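Local coordinates for 11R-lipoxygenase (Gersemia fruticosa, PDB 3VF1), which probably inserts molecular oxygen into a polyunsaturated fatty acid by means of a non-heme iron, under the control of calcium, at residues Asn501-His504 against Gln505-Asp509. Sequence-based numbering, arbitrary orientation.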
# COMPACT_ATOMS: atom_id res chain seq x y z
N ASN A 501 15.66 -7.40 -0.79
CA ASN A 501 16.99 -7.61 -0.23
C ASN A 501 17.68 -6.30 0.14
O ASN A 501 18.45 -6.25 1.09
CB ASN A 501 17.86 -8.40 -1.21
CG ASN A 501 17.47 -9.87 -1.28
OD1 ASN A 501 17.14 -10.48 -0.26
ND2 ASN A 501 17.50 -10.44 -2.48
N VAL A 502 17.41 -5.25 -0.62
CA VAL A 502 17.99 -3.94 -0.34
C VAL A 502 17.33 -3.30 0.87
O VAL A 502 17.99 -2.63 1.67
CB VAL A 502 17.88 -2.99 -1.56
CG1 VAL A 502 17.76 -1.55 -1.12
CG2 VAL A 502 19.07 -3.18 -2.48
N ILE A 503 16.02 -3.51 1.01
CA ILE A 503 15.29 -2.99 2.16
C ILE A 503 15.64 -3.79 3.42
O ILE A 503 15.72 -3.23 4.51
CB ILE A 503 13.77 -3.05 1.94
CG1 ILE A 503 13.35 -2.01 0.90
CG2 ILE A 503 13.03 -2.80 3.25
CD1 ILE A 503 11.91 -2.13 0.46
N HIS A 504 15.85 -5.09 3.26
CA HIS A 504 16.23 -5.93 4.38
C HIS A 504 17.58 -5.50 4.93
O HIS A 504 17.81 -5.51 6.13
CB HIS A 504 16.28 -7.40 3.97
CG HIS A 504 16.59 -8.33 5.09
ND1 HIS A 504 17.88 -8.66 5.45
CD2 HIS A 504 15.78 -9.00 5.95
CE1 HIS A 504 17.85 -9.49 6.48
NE2 HIS A 504 16.59 -9.71 6.80
N GLN A 505 18.48 -5.13 4.02
CA GLN A 505 19.81 -4.68 4.41
C GLN A 505 19.71 -3.37 5.20
O GLN A 505 20.39 -3.19 6.21
CB GLN A 505 20.69 -4.49 3.18
CG GLN A 505 22.14 -4.16 3.51
CD GLN A 505 22.81 -5.26 4.31
OE1 GLN A 505 22.80 -6.42 3.91
NE2 GLN A 505 23.39 -4.90 5.45
N PHE A 506 18.87 -2.46 4.72
CA PHE A 506 18.70 -1.16 5.37
C PHE A 506 18.15 -1.31 6.78
O PHE A 506 18.67 -0.74 7.73
CB PHE A 506 17.79 -0.26 4.54
CG PHE A 506 17.36 0.99 5.25
CD1 PHE A 506 18.30 1.92 5.67
CD2 PHE A 506 16.02 1.24 5.51
CE1 PHE A 506 17.91 3.07 6.33
CE2 PHE A 506 15.63 2.39 6.16
CZ PHE A 506 16.57 3.31 6.57
N VAL A 507 17.08 -2.09 6.91
CA VAL A 507 16.46 -2.32 8.21
C VAL A 507 17.45 -2.97 9.17
O VAL A 507 17.49 -2.63 10.35
CB VAL A 507 15.20 -3.20 8.09
CG1 VAL A 507 14.74 -3.67 9.46
CG2 VAL A 507 14.09 -2.45 7.37
N GLN A 508 18.25 -3.90 8.66
CA GLN A 508 19.24 -4.58 9.47
C GLN A 508 20.31 -3.60 9.96
O GLN A 508 20.72 -3.66 11.12
CB GLN A 508 19.90 -5.71 8.69
CG GLN A 508 20.90 -6.52 9.49
CD GLN A 508 21.41 -7.73 8.74
OE1 GLN A 508 22.41 -7.65 8.02
NE2 GLN A 508 20.73 -8.86 8.89
N ASP A 509 20.74 -2.71 9.08
CA ASP A 509 21.75 -1.71 9.44
C ASP A 509 21.24 -0.82 10.57
O ASP A 509 21.95 -0.59 11.55
CB ASP A 509 22.12 -0.86 8.22
CG ASP A 509 22.91 -1.64 7.19
OD1 ASP A 509 23.36 -2.76 7.50
OD2 ASP A 509 23.08 -1.12 6.06
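The imidazole of His504 overlaps the amide end of Gln508 one helical turn on, with CE1 of His504 3.8 Å from NE2 of Gln508. Ring and amide planes stand 72° apart, and NE2 approaches the ring obliquely. With CG anti to the backbone N (chi1 -177°), the ring of His504 swings toward the following turn, and the chain of Gln508, extended beyond CG, brings NE2 beside CE1. Both are partly exposed, and polar side chains suit such a flank, where their ends can probably reach solvent; His504 also touches Val561 and Thr565 of helix 557-579.

On the buried side, CG2 of Ile503 lies 4.3 Å from CG2 of Val507, a loose apolar touch between beta-branched residues whose compact shape fits the packing against Val568 and Val561 of that helix. Phe506 instead turns its ring to stack on Phe662 of helix 653-676.

Gln505 bends at chi2, which lets NE2 donate a hydrogen bond to OD1 of Asp509 (3.0 Å), on the syn side of the carboxylate but 32° out of its plane. The other carboxylate oxygen forms a salt bridge with Lys661, so both oxygens of Asp509 are engaged.

Four i to i+4 backbone bonds run from Gln505 N to Asn501 O through Gln508 N to His504 O; the straightest, Val507 N to Ile503 O, is 3.0 Å long. Such spacing is that of a regular amphipathic alpha-helix, here packed in the lipoxygenase catalytic domain against helices 653-676 and 557-579, the latter carrying iron ligands His575 and Asn579, with the side chains of Ile503 and His575 about 11 Å apart.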